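Local coordinates for protein DNA polymerase sliding clamp B (Sulfolobus tokodaii, PDB 3AIZ) that encircles DNA as part of a ring-shaped sliding platform that tethers the DNA polymerase catalytic subunit and other processing proteins during replication, at residues A[68-73]-A[96-101]; A[14-19]-A[73-78]; A[155-160]-A[166-171]; A[144-149]-A[175-180]; A[81-86]-A[105-110]. All coordinates share one frame; numbering follows the deposited sequence.

Contact 1: A[68-73]-A[96-101]; sequences IKININ and AGLKVT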
# COMPACT_ATOMS: atom_id res chain seq x y z
N ILE A 68 -8.59 17.55 -37.57
CA ILE A 68 -9.28 17.93 -36.35
C ILE A 68 -8.30 18.26 -35.23
O ILE A 68 -7.56 17.39 -34.76
CB ILE A 68 -10.22 16.81 -35.86
CG1 ILE A 68 -10.99 16.20 -37.03
CG2 ILE A 68 -11.18 17.34 -34.80
CD1 ILE A 68 -11.96 15.11 -36.62
N LYS A 69 -8.30 19.52 -34.80
CA LYS A 69 -7.42 19.96 -33.72
C LYS A 69 -8.03 19.59 -32.37
O LYS A 69 -9.03 20.17 -31.95
CB LYS A 69 -7.18 21.46 -33.81
CG LYS A 69 -6.20 22.00 -32.79
CD LYS A 69 -5.85 23.45 -33.08
CE LYS A 69 -4.84 24.00 -32.08
NZ LYS A 69 -5.40 24.04 -30.71
N ILE A 70 -7.42 18.62 -31.69
CA ILE A 70 -7.96 18.11 -30.44
C ILE A 70 -6.97 18.21 -29.28
O ILE A 70 -5.77 18.40 -29.49
CB ILE A 70 -8.38 16.64 -30.58
CG1 ILE A 70 -7.15 15.74 -30.71
CG2 ILE A 70 -9.31 16.46 -31.77
CD1 ILE A 70 -7.47 14.27 -30.80
N ASN A 71 -7.49 18.08 -28.06
CA ASN A 71 -6.66 18.07 -26.86
C ASN A 71 -6.07 16.68 -26.64
O ASN A 71 -6.79 15.74 -26.28
CB ASN A 71 -7.47 18.51 -25.64
CG ASN A 71 -6.63 18.67 -24.39
OD1 ASN A 71 -5.62 17.98 -24.22
ND2 ASN A 71 -7.04 19.57 -23.51
N ILE A 72 -4.77 16.54 -26.85
CA ILE A 72 -4.11 15.25 -26.78
C ILE A 72 -4.26 14.57 -25.42
O ILE A 72 -4.29 13.34 -25.33
CB ILE A 72 -2.61 15.36 -27.13
CG1 ILE A 72 -1.97 13.98 -27.19
CG2 ILE A 72 -1.89 16.24 -26.11
CD1 ILE A 72 -0.50 14.00 -27.55
N ASN A 73 -4.37 15.37 -24.37
CA ASN A 73 -4.51 14.83 -23.02
C ASN A 73 -5.75 13.95 -22.86
O ASN A 73 -5.67 12.86 -22.30
CB ASN A 73 -4.52 15.96 -21.99
CG ASN A 73 -3.19 16.68 -21.90
OD1 ASN A 73 -2.13 16.05 -21.82
ND2 ASN A 73 -3.23 18.01 -21.90
N ALA A 96 -19.28 18.22 -33.35
CA ALA A 96 -18.65 18.94 -32.25
C ALA A 96 -17.14 18.72 -32.22
O ALA A 96 -16.39 19.58 -31.75
CB ALA A 96 -19.27 18.55 -30.93
N GLY A 97 -16.69 17.57 -32.70
CA GLY A 97 -15.27 17.25 -32.72
C GLY A 97 -14.95 15.84 -33.15
O GLY A 97 -15.08 15.48 -34.32
N LEU A 98 -14.52 15.02 -32.20
CA LEU A 98 -14.09 13.66 -32.49
C LEU A 98 -14.52 12.69 -31.39
O LEU A 98 -14.31 12.94 -30.21
CB LEU A 98 -12.57 13.62 -32.65
CG LEU A 98 -11.92 12.27 -32.97
CD1 LEU A 98 -12.44 11.72 -34.29
CD2 LEU A 98 -10.41 12.40 -33.00
N LYS A 99 -15.12 11.58 -31.80
CA LYS A 99 -15.54 10.54 -30.86
C LYS A 99 -14.56 9.37 -30.89
O LYS A 99 -14.39 8.72 -31.93
CB LYS A 99 -16.95 10.05 -31.19
CG LYS A 99 -17.42 8.89 -30.33
CD LYS A 99 -18.79 8.41 -30.76
CE LYS A 99 -19.22 7.19 -29.95
NZ LYS A 99 -20.55 6.68 -30.39
N VAL A 100 -13.94 9.09 -29.75
CA VAL A 100 -12.99 7.99 -29.66
C VAL A 100 -13.54 6.85 -28.81
O VAL A 100 -14.01 7.08 -27.70
CB VAL A 100 -11.64 8.45 -29.08
CG1 VAL A 100 -10.67 7.28 -28.99
CG2 VAL A 100 -11.05 9.57 -29.93
N THR A 101 -13.48 5.63 -29.33
CA THR A 101 -14.00 4.47 -28.61
C THR A 101 -12.95 3.38 -28.49
O THR A 101 -12.30 3.01 -29.47
CB THR A 101 -15.25 3.89 -29.30
OG1 THR A 101 -16.26 4.89 -29.40
CG2 THR A 101 -15.78 2.70 -28.51
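Ile68 and Ile70 pack against Gly97 and Leu98 in a small, fully buried apolar contact between strands 66-71 and 97-104 of the N-terminal domain. The two strands are not paired: their axes pass 7.6 Å apart at 61°. Strand 109-120 comes between them in the strand order, joined by backbone bonds to Lys69 through Glu118 and to Ala96 through Gly117. Leu98 divides its two branches between the isoleucines. Its CD1 meets the end methyl of Ile68, CD1, at 4.1 Å, while its CD2 meets CD1 of Ile70 at the same 4.1 Å. With Leu98 CG anti to the backbone N (chi1 -180°), the fork is carried out toward both partners. The side chain of Ile68 crosses that of Leu98 at about a right angle, whereas Ile70 comes in at a slant. The two strands thus flank strand 109-120 in the curved sheet of a PCNA-type domain, and their side chains meet on its buried, helix-covered side. Leu28 of strand 25-30 touches both Ile70 and Leu98, and Ile115 of strand 109-120 also covers Ile70. Ile68 CD1 further reaches to 3.9 Å from Gly97 O, a place where only backbone is offered. Just beyond Ile70 the chain turns into helix 72-80, and Asn71 serves as its N-cap: its OD1 accepts from Asn73 N at 2.9 Å.

Contact 2: A[14-19]-A[73-78]; sequences SLLSGL and NDLKKI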
# COMPACT_ATOMS: atom_id res chain seq x y z
N SER A 14 1.13 4.47 -26.80
CA SER A 14 2.59 4.57 -26.77
C SER A 14 3.08 5.65 -27.73
O SER A 14 3.98 6.42 -27.40
CB SER A 14 3.23 3.22 -27.12
OG SER A 14 3.13 2.32 -26.03
N LEU A 15 2.48 5.70 -28.91
CA LEU A 15 2.82 6.70 -29.90
C LEU A 15 2.60 8.11 -29.36
O LEU A 15 3.50 8.95 -29.39
CB LEU A 15 2.01 6.48 -31.18
CG LEU A 15 2.20 5.10 -31.82
CD1 LEU A 15 1.22 4.89 -32.96
CD2 LEU A 15 3.63 4.92 -32.29
N LEU A 16 1.40 8.37 -28.86
CA LEU A 16 1.05 9.69 -28.35
C LEU A 16 1.93 10.12 -27.19
O LEU A 16 2.24 11.30 -27.03
CB LEU A 16 -0.43 9.73 -27.94
CG LEU A 16 -1.45 9.53 -29.05
CD1 LEU A 16 -2.86 9.53 -28.48
CD2 LEU A 16 -1.31 10.59 -30.12
N SER A 17 2.35 9.15 -26.37
CA SER A 17 3.19 9.45 -25.22
C SER A 17 4.62 9.74 -25.65
O SER A 17 5.46 10.15 -24.84
CB SER A 17 3.17 8.28 -24.23
OG SER A 17 3.87 7.16 -24.75
N GLY A 18 4.90 9.53 -26.93
CA GLY A 18 6.23 9.75 -27.47
C GLY A 18 6.39 11.12 -28.09
O GLY A 18 7.50 11.51 -28.49
N LEU A 19 5.30 11.86 -28.19
CA LEU A 19 5.33 13.20 -28.75
C LEU A 19 6.08 14.16 -27.82
O LEU A 19 5.52 14.65 -26.84
CB LEU A 19 3.92 13.71 -29.03
CG LEU A 19 3.07 12.83 -29.95
CD1 LEU A 19 1.72 13.47 -30.21
CD2 LEU A 19 3.79 12.58 -31.26
N ASN A 73 -4.37 15.37 -24.37
CA ASN A 73 -4.51 14.83 -23.02
C ASN A 73 -5.75 13.95 -22.86
O ASN A 73 -5.67 12.86 -22.30
CB ASN A 73 -4.52 15.96 -21.99
CG ASN A 73 -3.19 16.68 -21.90
OD1 ASN A 73 -2.13 16.05 -21.82
ND2 ASN A 73 -3.23 18.01 -21.90
N ASP A 74 -6.88 14.44 -23.36
CA ASP A 74 -8.13 13.69 -23.30
C ASP A 74 -8.03 12.38 -24.06
O ASP A 74 -8.58 11.36 -23.64
CB ASP A 74 -9.28 14.53 -23.87
CG ASP A 74 -9.53 15.79 -23.07
OD1 ASP A 74 -9.07 15.87 -21.91
OD2 ASP A 74 -10.20 16.70 -23.60
N LEU A 75 -7.31 12.40 -25.17
CA LEU A 75 -7.15 11.22 -26.01
C LEU A 75 -6.26 10.18 -25.34
O LEU A 75 -6.33 8.99 -25.65
CB LEU A 75 -6.58 11.61 -27.38
CG LEU A 75 -6.40 10.49 -28.40
CD1 LEU A 75 -7.67 9.67 -28.55
CD2 LEU A 75 -5.96 11.06 -29.74
N LYS A 76 -5.43 10.63 -24.40
CA LYS A 76 -4.58 9.72 -23.65
C LYS A 76 -5.36 9.04 -22.53
O LYS A 76 -5.19 7.85 -22.27
CB LYS A 76 -3.35 10.45 -23.09
CG LYS A 76 -2.33 10.86 -24.14
CD LYS A 76 -1.09 11.47 -23.50
CE LYS A 76 -0.05 11.84 -24.55
NZ LYS A 76 1.17 12.45 -23.95
N LYS A 77 -6.23 9.81 -21.88
CA LYS A 77 -7.05 9.28 -20.79
C LYS A 77 -7.87 8.07 -21.25
O LYS A 77 -7.91 7.05 -20.57
CB LYS A 77 -7.98 10.37 -20.24
CG LYS A 77 -7.26 11.54 -19.61
CD LYS A 77 -8.24 12.57 -19.06
CE LYS A 77 -7.51 13.75 -18.44
NZ LYS A 77 -8.45 14.76 -17.87
N ILE A 78 -8.51 8.20 -22.40
CA ILE A 78 -9.37 7.15 -22.93
C ILE A 78 -8.58 5.90 -23.34
O ILE A 78 -9.04 4.78 -23.15
CB ILE A 78 -10.20 7.64 -24.14
CG1 ILE A 78 -11.04 6.51 -24.72
CG2 ILE A 78 -9.29 8.24 -25.20
CD1 ILE A 78 -12.05 5.94 -23.75
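Ser17, whose CA lies beside the ammonium group of Lys76, has its hydroxyl turned back along its own chain: OG donates to Ser14 O at 2.8 Å, and a weak bond also links it to Tyr13 O. The oxygen of Ser14 is met at 113° from its C=O bond by a donor tilted from the carbonyl plane. This ties the serine back to the helical residues before it, and a type I beta turn leads on from Leu16 to Leu19. From helix 72-80, Lys76 lies fully extended beyond CG and reaches over to the backbone of that turn. Its CE comes to 3.4 Å from Leu16 O and to 4.0 Å from Leu16 CB, and its NZ stands 3.8 Å from Ser17 CA. The positive charge thus sits near the carbonyl oxygen of Leu16, which would probably favour it electrostatically. Deeper in, the contact is apolar. Leu16 CD1 touches Leu75 at CG, 3.7 Å away, and equally at its CD2 branch, the two side chains crossing at about a right angle. Leu75 CG is anti to the backbone N (chi1 -178°), which swings its fork toward Leu16. The contact therefore joins the two helices of the N-terminal domain, which in PCNA rings line the central hole. Beneath them, Leu75 rests on Val100 of strand 97-104 and Ile115 of strand 109-120, while Leu15 and Leu19 lie on strand 46-53.

Contact 3: A[155-160]-A[166-171]; sequences EEVEIS and VTLSTE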
# COMPACT_ATOMS: atom_id res chain seq x y z
N GLU A 155 27.92 17.33 -24.82
CA GLU A 155 26.84 18.27 -25.09
C GLU A 155 26.43 18.17 -26.56
O GLU A 155 25.33 18.57 -26.94
CB GLU A 155 27.28 19.70 -24.75
CG GLU A 155 26.15 20.72 -24.76
CD GLU A 155 26.54 22.03 -24.10
OE1 GLU A 155 27.64 22.10 -23.50
OE2 GLU A 155 25.76 23.00 -24.19
N GLU A 156 27.33 17.64 -27.38
CA GLU A 156 27.05 17.35 -28.78
C GLU A 156 27.48 15.93 -29.12
O GLU A 156 28.60 15.53 -28.80
CB GLU A 156 27.79 18.33 -29.69
CG GLU A 156 27.30 19.76 -29.63
CD GLU A 156 28.02 20.66 -30.62
OE1 GLU A 156 28.95 20.17 -31.29
OE2 GLU A 156 27.65 21.85 -30.73
N VAL A 157 26.60 15.19 -29.77
CA VAL A 157 26.93 13.84 -30.21
C VAL A 157 27.41 13.85 -31.65
O VAL A 157 26.74 14.39 -32.53
CB VAL A 157 25.73 12.89 -30.11
CG1 VAL A 157 26.11 11.50 -30.57
CG2 VAL A 157 25.19 12.85 -28.70
N GLU A 158 28.57 13.25 -31.90
CA GLU A 158 29.05 13.08 -33.26
C GLU A 158 28.88 11.63 -33.70
O GLU A 158 29.61 10.75 -33.26
CB GLU A 158 30.51 13.50 -33.39
CG GLU A 158 31.13 13.13 -34.73
CD GLU A 158 32.53 13.68 -34.90
OE1 GLU A 158 32.74 14.87 -34.61
OE2 GLU A 158 33.42 12.91 -35.34
N ILE A 159 27.90 11.39 -34.57
CA ILE A 159 27.68 10.06 -35.10
C ILE A 159 28.33 9.94 -36.48
O ILE A 159 28.23 10.84 -37.31
CB ILE A 159 26.18 9.71 -35.18
CG1 ILE A 159 25.99 8.24 -35.54
CG2 ILE A 159 25.47 10.61 -36.18
CD1 ILE A 159 24.55 7.76 -35.41
N SER A 160 29.01 8.82 -36.71
CA SER A 160 29.69 8.59 -37.98
C SER A 160 29.83 7.09 -38.23
O SER A 160 29.87 6.30 -37.29
CB SER A 160 31.07 9.25 -37.97
OG SER A 160 31.93 8.63 -37.02
N VAL A 166 29.20 1.86 -36.80
CA VAL A 166 28.62 3.16 -36.48
C VAL A 166 29.17 3.64 -35.14
O VAL A 166 29.16 2.90 -34.16
CB VAL A 166 27.08 3.10 -36.41
CG1 VAL A 166 26.51 4.47 -36.05
CG2 VAL A 166 26.50 2.62 -37.73
N THR A 167 29.65 4.88 -35.11
CA THR A 167 30.33 5.40 -33.93
C THR A 167 29.68 6.68 -33.41
O THR A 167 29.37 7.59 -34.18
CB THR A 167 31.81 5.70 -34.24
OG1 THR A 167 32.47 4.50 -34.66
CG2 THR A 167 32.52 6.26 -33.01
N LEU A 168 29.47 6.74 -32.10
CA LEU A 168 28.96 7.95 -31.45
C LEU A 168 29.98 8.47 -30.45
O LEU A 168 30.54 7.69 -29.67
CB LEU A 168 27.62 7.67 -30.76
CG LEU A 168 26.43 7.27 -31.64
CD1 LEU A 168 26.52 5.80 -32.04
CD2 LEU A 168 25.12 7.54 -30.93
N SER A 169 30.22 9.78 -30.47
CA SER A 169 31.26 10.37 -29.62
C SER A 169 30.84 11.70 -29.00
O SER A 169 30.20 12.52 -29.66
CB SER A 169 32.55 10.57 -30.42
OG SER A 169 33.07 9.33 -30.86
N THR A 170 31.22 11.90 -27.75
CA THR A 170 30.99 13.18 -27.07
C THR A 170 32.17 13.52 -26.17
O THR A 170 32.95 12.64 -25.79
CB THR A 170 29.71 13.16 -26.22
OG1 THR A 170 29.80 12.13 -25.22
CG2 THR A 170 28.50 12.89 -27.09
N GLU A 171 32.30 14.80 -25.83
CA GLU A 171 33.40 15.27 -25.00
C GLU A 171 32.96 16.47 -24.17
O GLU A 171 32.41 17.43 -24.70
CB GLU A 171 34.61 15.63 -25.86
CG GLU A 171 35.85 16.06 -25.07
CD GLU A 171 35.76 17.49 -24.55
OE1 GLU A 171 35.16 18.34 -25.24
OE2 GLU A 171 36.29 17.75 -23.45
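The flat groups here are peptide units, and those of Glu158 and Ser169 bond each other with two different geometries. Glu158 N points at Ser169 O within the carbonyl plane, nearly straight at 172° and 2.9 Å long, whereas Ser169 N returns to Glu158 O from 38° above that oxygen's plane. The next hydrogen-bonded pair repeats the exchange: Ser160 N bonds Thr167 O at 2.8 Å in its plane, and Thr167 N approaches Ser160 O almost end-on to the carbonyl. Between them, Ile159 and Leu168 form a non-hydrogen-bonded pair. This is the antiparallel ladder of a beta hairpin made by strands 156-161 and 165-172. Ile159 and Leu168 share one face, where Ile159 CG1 lies 4.0 Å from Leu168 CG and 3.8 Å from Val166 CG1. Val157, its CG1 anti to the backbone N (chi1 -180°), meets Leu168 CD2, and its other methyl, CG2, meets Thr170 CG2 at 3.7 Å. Helix 140-150 covers Val157, Leu168 and Thr170, and helix 202-211 reaches Val157 and Thr170 through Ile202. The chemistry is accordingly two-sided: main-chain bonds fix the register, an apolar face seats the helices, and a polar, partly exposed face carries Glu158, Ser160, Thr167 and Ser169.

Contact 4: A[144-149]-A[175-180]; sequences KDIARD and RTYKSL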
# COMPACT_ATOMS: atom_id res chain seq x y z
N LYS A 144 18.06 3.69 -25.96
CA LYS A 144 17.75 4.24 -24.65
C LYS A 144 18.98 4.19 -23.75
O LYS A 144 19.29 5.14 -23.05
CB LYS A 144 16.59 3.48 -24.00
CG LYS A 144 16.12 4.07 -22.68
CD LYS A 144 14.89 3.34 -22.18
CE LYS A 144 14.30 4.00 -20.95
NZ LYS A 144 13.05 3.33 -20.50
N ASP A 145 19.69 3.06 -23.79
CA ASP A 145 20.93 2.91 -23.04
C ASP A 145 21.96 3.95 -23.46
O ASP A 145 22.62 4.56 -22.62
CB ASP A 145 21.50 1.50 -23.21
CG ASP A 145 20.68 0.44 -22.49
OD1 ASP A 145 19.96 0.80 -21.54
OD2 ASP A 145 20.77 -0.75 -22.88
N ILE A 146 22.08 4.16 -24.77
CA ILE A 146 22.99 5.16 -25.31
C ILE A 146 22.58 6.56 -24.87
O ILE A 146 23.43 7.43 -24.64
CB ILE A 146 23.06 5.10 -26.84
CG1 ILE A 146 23.67 3.77 -27.29
CG2 ILE A 146 23.86 6.26 -27.40
CD1 ILE A 146 23.79 3.63 -28.79
N ALA A 147 21.28 6.79 -24.75
CA ALA A 147 20.77 8.07 -24.28
C ALA A 147 21.21 8.32 -22.84
O ALA A 147 21.60 9.44 -22.49
CB ALA A 147 19.26 8.11 -24.39
N ARG A 148 21.16 7.28 -22.02
CA ARG A 148 21.62 7.36 -20.64
C ARG A 148 23.11 7.69 -20.59
O ARG A 148 23.55 8.52 -19.80
CB ARG A 148 21.34 6.05 -19.91
CG ARG A 148 22.12 5.88 -18.62
CD ARG A 148 22.38 4.41 -18.34
NE ARG A 148 23.05 3.77 -19.47
CZ ARG A 148 23.15 2.46 -19.63
NH1 ARG A 148 22.61 1.64 -18.74
NH2 ARG A 148 23.78 1.96 -20.68
N ASP A 149 23.88 7.02 -21.45
CA ASP A 149 25.31 7.28 -21.54
C ASP A 149 25.56 8.74 -21.88
O ASP A 149 26.33 9.42 -21.21
CB ASP A 149 25.95 6.39 -22.61
CG ASP A 149 25.87 4.92 -22.25
OD1 ASP A 149 25.51 4.59 -21.10
OD2 ASP A 149 26.19 4.08 -23.13
N ARG A 175 36.08 14.82 -19.85
CA ARG A 175 35.46 13.50 -19.93
C ARG A 175 35.09 13.16 -21.37
O ARG A 175 34.74 14.03 -22.16
CB ARG A 175 34.25 13.41 -19.00
CG ARG A 175 34.63 13.30 -17.53
CD ARG A 175 33.42 13.16 -16.63
NE ARG A 175 32.59 14.37 -16.62
CZ ARG A 175 31.36 14.43 -17.11
NH1 ARG A 175 30.80 13.35 -17.63
NH2 ARG A 175 30.68 15.57 -17.07
N THR A 176 35.17 11.87 -21.70
CA THR A 176 34.96 11.41 -23.07
C THR A 176 34.06 10.19 -23.12
O THR A 176 34.09 9.34 -22.24
CB THR A 176 36.31 11.07 -23.75
OG1 THR A 176 36.68 12.14 -24.62
CG2 THR A 176 36.20 9.78 -24.55
N TYR A 177 33.23 10.12 -24.16
CA TYR A 177 32.38 8.96 -24.40
C TYR A 177 32.45 8.54 -25.86
O TYR A 177 32.45 9.38 -26.76
CB TYR A 177 30.93 9.26 -24.01
CG TYR A 177 29.96 8.18 -24.42
CD1 TYR A 177 29.82 7.02 -23.68
CD2 TYR A 177 29.18 8.33 -25.56
CE1 TYR A 177 28.93 6.03 -24.05
CE2 TYR A 177 28.28 7.35 -25.94
CZ TYR A 177 28.16 6.20 -25.19
OH TYR A 177 27.27 5.22 -25.56
N LYS A 178 32.50 7.23 -26.09
CA LYS A 178 32.54 6.70 -27.45
C LYS A 178 32.01 5.27 -27.50
O LYS A 178 32.68 4.34 -27.05
CB LYS A 178 33.96 6.76 -28.00
CG LYS A 178 34.08 6.27 -29.44
CD LYS A 178 35.52 6.32 -29.92
CE LYS A 178 36.09 7.73 -29.85
NZ LYS A 178 37.52 7.78 -30.25
N SER A 179 30.82 5.10 -28.06
CA SER A 179 30.23 3.78 -28.24
C SER A 179 30.33 3.32 -29.69
O SER A 179 30.39 4.14 -30.60
CB SER A 179 28.77 3.77 -27.78
OG SER A 179 28.01 4.72 -28.49
N LEU A 180 30.37 2.01 -29.89
CA LEU A 180 30.48 1.44 -31.22
C LEU A 180 29.36 0.45 -31.49
O LEU A 180 29.16 -0.50 -30.73
CB LEU A 180 31.83 0.74 -31.39
CG LEU A 180 33.07 1.58 -31.08
CD1 LEU A 180 34.33 0.73 -31.18
CD2 LEU A 180 33.15 2.78 -32.01
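Asp149 and Tyr177 dominate the polar part of this contact, between helix 140-150 and strand 175-183. Asp149 OD2 lies 2.9 Å from Tyr177 OH, and the carboxylate and ring planes are turned 60° from each other. The same OD2 is hydrogen-bonded to Tyr105 of the neighbouring PCNA3 subunit. Ser179 OG adds a weak bond to Tyr177 OH, 3.1 Å long. Tyr177 reaches the helix because its CG stands anti to the backbone N (chi1 171°), so the ring extends from the strand and crosses Asp149 at about a right angle. The salt bridges run along the helix. Arg148 NE pairs with Asp149 OD1 at 3.1 Å in a salt bridge that meets the oxygen from above the carboxylate plane, and Arg148 NH2 adds a weak bond to it. On one face of the guanidinium, Asp145 OD1 makes a long contact, 3.9 Å from Arg148 NH1, by charge alone. Van der Waals contacts complete the set: Asp149 CB rests against the tyrosine ring at CE1 and CZ, Ile146 CG2 lies 4.0 Å from Tyr177 OH, and Ile146 CD1 approaches Ser179 OG at 4.4 Å. This helix-on-strand packing lies at the rim of the C-terminal domain, where residues 176-180 form an antiparallel ladder with a PCNA3 strand. Arg148 probably keeps Asp149 charged; OD1 takes the arginine, and OD2 the hydroxyl of Tyr105 of the PCNA3 subunit, close to Tyr177 OH.

Contact 5: A[81-86]-A[105-110]; sequences KAKSKS and EKTGTR. With SO4 (sulfate ion), chain F.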
# COMPACT_ATOMS: atom_id res chain seq x y z
N LYS A 81 -7.65 3.56 -20.53
CA LYS A 81 -8.76 2.74 -20.03
C LYS A 81 -8.79 1.37 -20.70
O LYS A 81 -9.74 0.61 -20.52
CB LYS A 81 -10.09 3.46 -20.24
CG LYS A 81 -10.21 4.78 -19.50
CD LYS A 81 -11.58 5.40 -19.71
CE LYS A 81 -11.68 6.76 -19.03
NZ LYS A 81 -11.43 6.65 -17.56
N ALA A 82 -7.76 1.07 -21.49
CA ALA A 82 -7.68 -0.20 -22.19
C ALA A 82 -7.55 -1.35 -21.19
O ALA A 82 -6.48 -1.58 -20.64
CB ALA A 82 -6.51 -0.20 -23.16
N LYS A 83 -8.65 -2.07 -20.98
CA LYS A 83 -8.67 -3.20 -20.05
C LYS A 83 -7.63 -4.25 -20.45
O LYS A 83 -6.98 -4.83 -19.59
CB LYS A 83 -10.06 -3.83 -20.00
CG LYS A 83 -11.11 -2.97 -19.32
CD LYS A 83 -10.82 -2.81 -17.84
CE LYS A 83 -11.88 -1.96 -17.15
NZ LYS A 83 -11.94 -0.58 -17.70
N SER A 84 -7.50 -4.48 -21.75
CA SER A 84 -6.58 -5.50 -22.25
C SER A 84 -5.59 -4.92 -23.26
O SER A 84 -5.75 -3.78 -23.70
CB SER A 84 -7.37 -6.65 -22.89
OG SER A 84 -6.50 -7.64 -23.40
N LYS A 85 -4.58 -5.70 -23.61
CA LYS A 85 -3.60 -5.29 -24.61
C LYS A 85 -4.10 -5.62 -26.01
O LYS A 85 -3.43 -5.35 -27.00
CB LYS A 85 -2.25 -5.96 -24.36
CG LYS A 85 -1.61 -5.58 -23.03
CD LYS A 85 -0.27 -6.28 -22.85
CE LYS A 85 0.37 -5.92 -21.52
NZ LYS A 85 -0.51 -6.30 -20.37
N SER A 86 -5.29 -6.22 -26.08
CA SER A 86 -5.89 -6.57 -27.36
C SER A 86 -7.05 -5.64 -27.70
O SER A 86 -7.81 -5.89 -28.64
CB SER A 86 -6.38 -8.02 -27.33
OG SER A 86 -5.30 -8.91 -27.09
N GLU A 105 -13.01 -6.84 -26.49
CA GLU A 105 -13.86 -8.02 -26.54
C GLU A 105 -13.51 -9.02 -25.44
O GLU A 105 -14.38 -9.72 -24.93
CB GLU A 105 -13.77 -8.69 -27.91
CG GLU A 105 -14.74 -9.84 -28.13
CD GLU A 105 -14.25 -11.14 -27.52
OE1 GLU A 105 -13.02 -11.28 -27.31
OE2 GLU A 105 -15.09 -12.03 -27.26
N LYS A 106 -12.23 -9.07 -25.07
CA LYS A 106 -11.76 -10.03 -24.08
C LYS A 106 -12.50 -9.91 -22.75
O LYS A 106 -12.90 -10.91 -22.16
CB LYS A 106 -10.25 -9.89 -23.86
CG LYS A 106 -9.68 -10.95 -22.92
CD LYS A 106 -8.19 -10.74 -22.69
CE LYS A 106 -7.64 -11.78 -21.73
NZ LYS A 106 -6.19 -11.59 -21.46
N THR A 107 -12.70 -8.67 -22.30
CA THR A 107 -13.36 -8.43 -21.02
C THR A 107 -14.81 -8.00 -21.21
O THR A 107 -15.51 -7.69 -20.25
CB THR A 107 -12.63 -7.35 -20.20
OG1 THR A 107 -12.61 -6.12 -20.92
CG2 THR A 107 -11.20 -7.78 -19.90
N GLY A 108 -15.26 -7.97 -22.46
CA GLY A 108 -16.62 -7.56 -22.77
C GLY A 108 -16.92 -6.16 -22.28
O GLY A 108 -18.00 -5.90 -21.75
N THR A 109 -15.97 -5.25 -22.47
CA THR A 109 -16.15 -3.87 -22.06
C THR A 109 -15.82 -2.90 -23.18
O THR A 109 -15.21 -3.27 -24.18
CB THR A 109 -15.28 -3.52 -20.84
OG1 THR A 109 -13.90 -3.66 -21.18
CG2 THR A 109 -15.62 -4.43 -19.67
N ARG A 110 -16.25 -1.65 -23.01
CA ARG A 110 -15.94 -0.59 -23.96
C ARG A 110 -15.86 0.73 -23.21
O ARG A 110 -16.26 0.83 -22.06
CB ARG A 110 -17.02 -0.49 -25.03
CG ARG A 110 -17.25 -1.76 -25.83
CD ARG A 110 -18.02 -1.46 -27.10
NE ARG A 110 -19.32 -0.86 -26.82
CZ ARG A 110 -20.46 -1.53 -26.80
NH1 ARG A 110 -20.47 -2.84 -27.05
NH2 ARG A 110 -21.60 -0.90 -26.55
S SO4 F . -3.88 -8.52 -20.99
O1 SO4 F . -2.53 -9.05 -20.86
O2 SO4 F . -4.58 -9.24 -22.05
O3 SO4 F . -4.59 -8.69 -19.73
O4 SO4 F . -3.82 -7.10 -21.32
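Lys83 lies across Thr107 and Thr109, its side chain at about a right angle to both. Its CB meets Thr107 OG1 at 3.5 Å and its CG meets Thr109 OG1 at 3.4 Å; a bend at chi2 (-67°) then turns the rest of the lysine away from the threonines. The two hydroxyls are linked to one another, Thr109 OG1 donating to Thr107 OG1 at 2.8 Å, and Thr107 OG1 is also hydrogen-bonded to Asp104. Lys106 heads in a different direction, toward Ser84. Fully extended, with CG anti to the backbone N (chi1 -175°), it passes Ser84 so that CD lies 3.6 Å from Ser84 OG, and its tip converges with that hydroxyl on a sulfate ion, probably from the crystallisation liquor. Sulfate O2 receives both Ser84 OG, at 2.8 Å, and Lys106 NZ, at 2.9 Å. Lys85 joins from the 81-86 side, its backbone N bonding O4 at 2.8 Å and its NZ reaching O1 weakly. The anion thus adds a bridge between the two segments, at a site where positive charges gather. Ser84 OG also accepts from Ser86 N, forming an ST turn that holds the hydroxyl in place. Both segments stand at the surface of the N-terminal domain. Residues 81-86 link helix 72-80 to strand 88-93. The other segment turns strand 97-104 into strand 109-120 through a G1 beta bulge at Gly108 and Thr109, beyond which Arg110 pairs with a strand of a PCNA3 subunit.

In the fold
Contacts 1, 2 and 5 belong to the N-terminal domain and contacts 3 and 4 to the C-terminal one, the two PCNA-type halves of the subunit. Contacts 1 and 2 have centres about 11 Å apart, share Asn73 at the start of helix 72-80 and touch through Leu75 and Ile72; contact 5, its centre about 17 Å from that of contact 2, lies past the far end of that helix. Contacts 3 and 4, centres about 8 Å apart, are joined through the neighbouring strands 165-172 and 175-183, the hairpin of contact 3 falling, in sequence, between the two segments of contact 4. Contacts 1 and 3, centres about 40 Å apart, fall on opposite sides of the chain's centre. At contacts 4 and 5 the sheet runs on into PCNA3 strands, consistent with a subunit that joins others into a ring.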